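Side-chain contacts in poly-beta-hydroxybuterate polymerase (Cupriavidus necator, PDB 5T6O), which probably builds polyhydroxybutyrate from hydroxybutyryl-CoA without a template, this chain being the catalytic domain of the class I synthase: residues 87-92 with 237-242; 92-97 with 133-138. The protein carries 1 engineered substitution. One frame throughout, in Å; residues are numbered along the deposited sequence.

Interaction 1 (87-92 with 237-242); sequences STWDDY and YCWYLR. With SO4 (sulfate ion), chain D.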
loop_
_atom_site.group_PDB
_atom_site.type_symbol
_atom_site.label_atom_id
_atom_site.label_comp_id
_atom_site.label_asym_id
_atom_site.label_seq_id
_atom_site.Cartn_x
_atom_site.Cartn_y
_atom_site.Cartn_z
ATOM N N SER A 87 3.404 35.785 15.055
ATOM C CA SER A 87 4.283 35.754 13.892
ATOM C C SER A 87 3.693 34.891 12.784
ATOM O O SER A 87 3.088 33.851 13.043
ATOM C CB SER A 87 5.659 35.206 14.273
ATOM O OG SER A 87 6.229 35.953 15.334
ATOM N N THR A 88 3.916 35.308 11.542
ATOM C CA THR A 88 3.307 34.685 10.377
ATOM C C THR A 88 4.352 33.955 9.551
ATOM O O THR A 88 5.559 34.129 9.734
ATOM C CB THR A 88 2.614 35.733 9.505
ATOM O OG1 THR A 88 3.607 36.630 8.982
ATOM C CG2 THR A 88 1.598 36.510 10.325
ATOM N N TRP A 89 3.861 33.145 8.610
ATOM C CA TRP A 89 4.757 32.529 7.636
ATOM C C TRP A 89 5.558 33.593 6.892
ATOM O O TRP A 89 6.767 33.437 6.695
ATOM C CB TRP A 89 3.959 31.659 6.662
ATOM C CG TRP A 89 4.748 31.107 5.492
ATOM C CD1 TRP A 89 4.916 31.693 4.269
ATOM C CD2 TRP A 89 5.436 29.850 5.432
ATOM N NE1 TRP A 89 5.671 30.885 3.454
ATOM C CE2 TRP A 89 6.007 29.749 4.143
ATOM C CE3 TRP A 89 5.632 28.801 6.345
ATOM C CZ2 TRP A 89 6.756 28.646 3.742
ATOM C CZ3 TRP A 89 6.374 27.703 5.948
ATOM C CH2 TRP A 89 6.931 27.634 4.653
ATOM N N ASP A 90 4.903 34.701 6.506
ATOM C CA ASP A 90 5.590 35.788 5.807
ATOM C C ASP A 90 6.659 36.431 6.683
ATOM O O ASP A 90 7.732 36.802 6.190
ATOM C CB ASP A 90 4.587 36.849 5.340
ATOM C CG ASP A 90 3.793 36.403 4.125
ATOM O OD1 ASP A 90 3.662 35.186 3.921
ATOM O OD2 ASP A 90 3.308 37.269 3.370
ATOM N N ASP A 91 6.376 36.596 7.978
ATOM C CA ASP A 91 7.374 37.168 8.878
ATOM C C ASP A 91 8.655 36.354 8.833
ATOM O O ASP A 91 9.764 36.906 8.771
ATOM C CB ASP A 91 6.853 37.206 10.315
ATOM C CG ASP A 91 5.768 38.237 10.543
ATOM O OD1 ASP A 91 5.636 39.201 9.750
ATOM O OD2 ASP A 91 5.050 38.070 11.557
ATOM N N TYR A 92 8.513 35.029 8.891
ATOM C CA TYR A 92 9.673 34.146 8.902
ATOM C C TYR A 92 10.413 34.204 7.578
ATOM O O TYR A 92 11.645 34.139 7.552
ATOM C CB TYR A 92 9.235 32.714 9.210
ATOM C CG TYR A 92 9.162 32.396 10.693
ATOM C CD1 TYR A 92 8.481 33.222 11.574
ATOM C CD2 TYR A 92 9.786 31.264 11.205
ATOM C CE1 TYR A 92 8.412 32.928 12.926
ATOM C CE2 TYR A 92 9.720 30.961 12.557
ATOM C CZ TYR A 92 9.037 31.790 13.409
ATOM O OH TYR A 92 8.979 31.482 14.754
ATOM N N TYR A 237 1.927 28.240 11.957
ATOM C CA TYR A 237 1.499 26.845 11.926
ATOM C C TYR A 237 0.215 26.689 11.116
ATOM O O TYR A 237 0.068 25.739 10.338
ATOM C CB TYR A 237 1.351 26.389 13.386
ATOM C CG TYR A 237 0.847 24.997 13.706
ATOM C CD1 TYR A 237 0.891 23.965 12.788
ATOM C CD2 TYR A 237 0.334 24.724 14.974
ATOM C CE1 TYR A 237 0.418 22.699 13.116
ATOM C CE2 TYR A 237 -0.136 23.471 15.310
ATOM C CZ TYR A 237 -0.105 22.464 14.375
ATOM O OH TYR A 237 -0.579 21.211 14.715
ATOM N N CYS A 238 -0.717 27.633 11.264
ATOM C CA CYS A 238 -1.955 27.616 10.487
ATOM C C CYS A 238 -1.667 27.676 8.991
ATOM O O CYS A 238 -2.199 26.879 8.204
ATOM C CB CYS A 238 -2.832 28.794 10.928
ATOM S SG CYS A 238 -4.339 29.070 9.963
ATOM N N TRP A 239 -0.821 28.622 8.581
ATOM C CA TRP A 239 -0.523 28.804 7.160
ATOM C C TRP A 239 0.164 27.575 6.591
ATOM O O TRP A 239 -0.197 27.085 5.518
ATOM C CB TRP A 239 0.357 30.044 6.968
ATOM C CG TRP A 239 0.559 30.465 5.543
ATOM C CD1 TRP A 239 -0.063 31.497 4.896
ATOM C CD2 TRP A 239 1.447 29.870 4.583
ATOM N NE1 TRP A 239 0.381 31.577 3.594
ATOM C CE2 TRP A 239 1.304 30.589 3.379
ATOM C CE3 TRP A 239 2.343 28.798 4.625
ATOM C CZ2 TRP A 239 2.023 30.271 2.227
ATOM C CZ3 TRP A 239 3.054 28.485 3.479
ATOM C CH2 TRP A 239 2.886 29.221 2.297
ATOM N N TYR A 240 1.176 27.070 7.301
ATOM C CA TYR A 240 1.899 25.887 6.842
ATOM C C TYR A 240 0.963 24.694 6.670
ATOM O O TYR A 240 0.942 24.054 5.613
ATOM C CB TYR A 240 3.018 25.586 7.837
ATOM C CG TYR A 240 3.918 24.438 7.450
ATOM C CD1 TYR A 240 4.527 24.392 6.199
ATOM C CD2 TYR A 240 4.181 23.419 8.350
ATOM C CE1 TYR A 240 5.359 23.338 5.853
ATOM C CE2 TYR A 240 5.010 22.358 8.010
ATOM C CZ TYR A 240 5.595 22.327 6.765
ATOM O OH TYR A 240 6.420 21.268 6.433
ATOM N N LEU A 241 0.148 24.399 7.687
ATOM C CA LEU A 241 -0.787 23.279 7.587
ATOM C C LEU A 241 -1.775 23.483 6.442
ATOM O O LEU A 241 -2.040 22.561 5.666
ATOM C CB LEU A 241 -1.537 23.118 8.910
ATOM C CG LEU A 241 -1.923 21.744 9.436
ATOM C CD1 LEU A 241 -0.701 20.842 9.498
ATOM C CD2 LEU A 241 -2.556 21.896 10.823
ATOM N N ARG A 242 -2.340 24.690 6.328
ATOM C CA ARG A 242 -3.391 24.928 5.341
ATOM C C ARG A 242 -2.863 24.834 3.914
ATOM O O ARG A 242 -3.455 24.148 3.068
ATOM C CB ARG A 242 -4.019 26.306 5.574
ATOM C CG ARG A 242 -4.986 26.753 4.474
ATOM C CD ARG A 242 -5.648 28.057 4.896
ATOM N NE ARG A 242 -6.583 27.834 5.993
ATOM C CZ ARG A 242 -7.152 28.807 6.695
ATOM N NH1 ARG A 242 -6.847 30.073 6.438
ATOM N NH2 ARG A 242 -8.013 28.512 7.660
HETATM S S SO4 D . -4.190 32.652 5.267
HETATM O O1 SO4 D . -3.995 33.445 4.057
HETATM O O2 SO4 D . -4.732 31.345 4.880
HETATM O O3 SO4 D . -5.102 33.322 6.194
HETATM O O4 SO4 D . -2.916 32.510 5.973
#
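Trp89, Trp239 and Tyr240 form an aromatic cluster where the start of helix 89-108 meets helix 234-246 in the alpha/beta hydrolase domain. The two tryptophans carry most of it. The five-membered ring of Trp89 lies face to face with the six-membered ring of Trp239, with centroids 3.5 Å apart and planes at 12°. Trp89 CE2 comes to 3.3 Å from Trp239 CZ3, which sits over the middle of the Trp89 indole. Trp239 is turned into this position by CG being anti to its backbone N (chi1 -171°). Trp89 CB adds a CH-pi contact, 4.0 Å from the centroid of the Trp239 five-membered ring. Tyr240 takes a smaller share. Its ring runs nearly parallel to the Trp89 six-membered ring but is slid well aside, and Trp89 CZ3 touches Tyr240 CD1 at 3.8 Å.

Thr88 caps helix 89-108. Asp91 N donates to Thr88 OG1 at 2.9 Å, and Thr88 N donates back to Asp91 OD2 at 3.0 Å, completing a capping box. At the edge of the Trp239 ring, CD1 is 3.2 Å from sulfate O4. Arg242 NH1 donates to sulfate O2 at 2.9 Å, and Cys182 N and His243 NE2 also hold this ion. No hydrogen bond crosses between 87-92 and 237-242, which implies that the helices are joined here by ring stacking and apolar contact.

Interaction 2 (92-97 with 133-138); sequences YIEHAA and AARGEH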
loop_
_atom_site.group_PDB
_atom_site.type_symbol
_atom_site.label_atom_id
_atom_site.label_comp_id
_atom_site.label_asym_id
_atom_site.label_seq_id
_atom_site.Cartn_x
_atom_site.Cartn_y
_atom_site.Cartn_z
ATOM N N TYR A 92 8.513 35.029 8.891
ATOM C CA TYR A 92 9.673 34.146 8.902
ATOM C C TYR A 92 10.413 34.204 7.578
ATOM O O TYR A 92 11.645 34.139 7.552
ATOM C CB TYR A 92 9.235 32.714 9.210
ATOM C CG TYR A 92 9.162 32.396 10.693
ATOM C CD1 TYR A 92 8.481 33.222 11.574
ATOM C CD2 TYR A 92 9.786 31.264 11.205
ATOM C CE1 TYR A 92 8.412 32.928 12.926
ATOM C CE2 TYR A 92 9.720 30.961 12.557
ATOM C CZ TYR A 92 9.037 31.790 13.409
ATOM O OH TYR A 92 8.979 31.482 14.754
ATOM N N ILE A 93 9.680 34.307 6.468
ATOM C CA ILE A 93 10.320 34.390 5.158
ATOM C C ILE A 93 11.163 35.654 5.059
ATOM O O ILE A 93 12.336 35.613 4.663
ATOM C CB ILE A 93 9.267 34.326 4.033
ATOM C CG1 ILE A 93 8.526 32.980 4.054
ATOM C CG2 ILE A 93 9.929 34.545 2.677
ATOM C CD1 ILE A 93 9.431 31.764 3.832
ATOM N N GLU A 94 10.575 36.798 5.433
ATOM C CA GLU A 94 11.254 38.081 5.274
ATOM C C GLU A 94 12.358 38.267 6.309
ATOM O O GLU A 94 13.493 38.622 5.967
ATOM C CB GLU A 94 10.247 39.223 5.390
ATOM C CG GLU A 94 10.833 40.557 4.993
ATOM C CD GLU A 94 11.006 40.673 3.490
ATOM O OE1 GLU A 94 9.972 40.648 2.779
ATOM O OE2 GLU A 94 12.164 40.781 3.022
ATOM N N HIS A 95 12.038 38.061 7.584
ATOM C CA HIS A 95 12.931 38.479 8.654
ATOM C C HIS A 95 13.889 37.387 9.107
ATOM O O HIS A 95 14.734 37.646 9.970
ATOM C CB HIS A 95 12.106 38.991 9.833
ATOM C CG HIS A 95 11.209 40.129 9.474
ATOM N ND1 HIS A 95 11.691 41.317 8.962
ATOM C CD2 HIS A 95 9.864 40.256 9.528
ATOM C CE1 HIS A 95 10.675 42.131 8.727
ATOM N NE2 HIS A 95 9.557 41.512 9.061
ATOM N N ALA A 96 13.789 36.182 8.546
ATOM C CA ALA A 96 14.754 35.145 8.875
ATOM C C ALA A 96 15.388 34.561 7.617
ATOM O O ALA A 96 16.606 34.641 7.457
ATOM C CB ALA A 96 14.099 34.048 9.717
ATOM N N ALA A 97 14.597 33.988 6.707
ATOM C CA ALA A 97 15.195 33.338 5.539
ATOM C C ALA A 97 15.851 34.357 4.612
ATOM O O ALA A 97 17.038 34.241 4.279
ATOM C CB ALA A 97 14.144 32.523 4.780
ATOM N N ALA A 133 13.363 35.938 -6.335
ATOM C CA ALA A 133 13.429 35.947 -7.798
ATOM C C ALA A 133 12.357 36.856 -8.388
ATOM O O ALA A 133 12.618 37.593 -9.346
ATOM C CB ALA A 133 13.293 34.524 -8.355
ATOM N N ALA A 134 11.148 36.826 -7.819
ATOM C CA ALA A 134 10.095 37.734 -8.261
ATOM C C ALA A 134 10.455 39.197 -8.023
ATOM O O ALA A 134 9.919 40.078 -8.703
ATOM C CB ALA A 134 8.782 37.380 -7.556
ATOM N N ARG A 135 11.338 39.482 -7.067
ATOM C CA ARG A 135 11.870 40.827 -6.871
ATOM C C ARG A 135 13.044 41.132 -7.797
ATOM O O ARG A 135 13.639 42.207 -7.681
ATOM C CB ARG A 135 12.310 41.017 -5.407
ATOM C CG ARG A 135 11.188 40.877 -4.374
ATOM C CD ARG A 135 11.697 41.079 -2.938
ATOM N NE ARG A 135 10.616 40.983 -1.959
ATOM C CZ ARG A 135 10.794 40.828 -0.648
ATOM N NH1 ARG A 135 9.744 40.744 0.165
ATOM N NH2 ARG A 135 12.018 40.755 -0.142
ATOM N N GLY A 136 13.396 40.215 -8.698
ATOM C CA GLY A 136 14.561 40.403 -9.540
ATOM C C GLY A 136 15.889 40.124 -8.868
ATOM O O GLY A 136 16.925 40.578 -9.364
ATOM N N GLU A 137 15.896 39.388 -7.759
ATOM C CA GLU A 137 17.106 39.124 -6.991
ATOM C C GLU A 137 17.453 37.644 -7.053
ATOM O O GLU A 137 16.593 36.786 -6.825
ATOM C CB GLU A 137 16.937 39.553 -5.534
ATOM C CG GLU A 137 16.986 41.053 -5.314
ATOM C CD GLU A 137 16.592 41.416 -3.896
ATOM O OE1 GLU A 137 15.418 41.782 -3.680
ATOM O OE2 GLU A 137 17.445 41.304 -2.992
ATOM N N HIS A 138 18.718 37.353 -7.341
ATOM C CA HIS A 138 19.202 35.988 -7.534
ATOM C C HIS A 138 20.477 35.805 -6.722
ATOM O O HIS A 138 21.584 35.744 -7.271
ATOM C CB HIS A 138 19.425 35.714 -9.022
ATOM C CG HIS A 138 18.219 36.005 -9.862
ATOM N ND1 HIS A 138 17.183 35.108 -10.012
ATOM C CD2 HIS A 138 17.860 37.110 -10.558
ATOM C CE1 HIS A 138 16.255 35.633 -10.793
ATOM N NE2 HIS A 138 16.637 36.851 -11.131
#
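The guanidinium of Arg135 and the carboxylate of Glu94 meet edge to edge, with their planes only 5° apart. Glu94 CD lies in the guanidinium plane, at the edge that carries NH1 and NH2. One face of the neighbouring His95 ring is met by Glu94 CG, 4.0 Å above the plane and towards the rim. Arg135 grips end-on with two nitrogens, one for each carboxylate oxygen. Arg135 NH1 donates to Glu94 OE1 at 2.6 Å, almost straight at 171°. Arg135 NH2 donates to Glu94 OE2 at 3.2 Å, so the pair is uneven. Both oxygens use their syn lone pairs. Two nearly coplanar bonds fix the rotation of each flat group against the other.

This salt bridge ties helix 89-108 to the residue that follows helix 120-134 in the alpha/beta hydrolase fold. Glu94 lies early in helix 89-108, and Arg135 comes directly after helix 120-134. That helix ends in a Schellman motif, with Gly136 at positive phi and Gly136 N hydrogen-bonded to Ala133 O at 2.8 Å. Helix 89-108 has a wider pi-type turn at 93-97, where Ala97 N reaches back to Tyr92 O at 3.1 Å.

The backbones stay far apart, with the CA atoms of Glu94 and Arg135 12.5 Å from each other. Arg135 spans much of that gap with a chain extended from CG to NE. Glu94 bends at chi2 (74°), which brings its carboxylate round to the arginine. Arg135 NH1 also has a weak hydrogen bond to Cys259 O, and its side chain touches Ile98.

Both interactions start from helix 89-108, and their centres are about 15 Å apart. Interaction 1 uses its capped first turn, while interaction 2 uses the next stretch; Tyr92 belongs to both segments. In sequence, both segments of interaction 2 fall within the span that interaction 1 brings together, apart from the shared Tyr92. The first is a buried aromatic contact to helix 234-246, and the second is a surface salt bridge to the end of helix 120-134. Cys259 lies beside both: its N is hydrogen-bonded to Asp90 OD2, and Ile93 and Glu94 touch it from 92-97. Trp89 also packs on helix 120-134, at Thr123, Ile124 and Thr127. The sulfate, probably from the crystallisation liquor, belongs to interaction 1, near the Cys182-Cys238 disulfide.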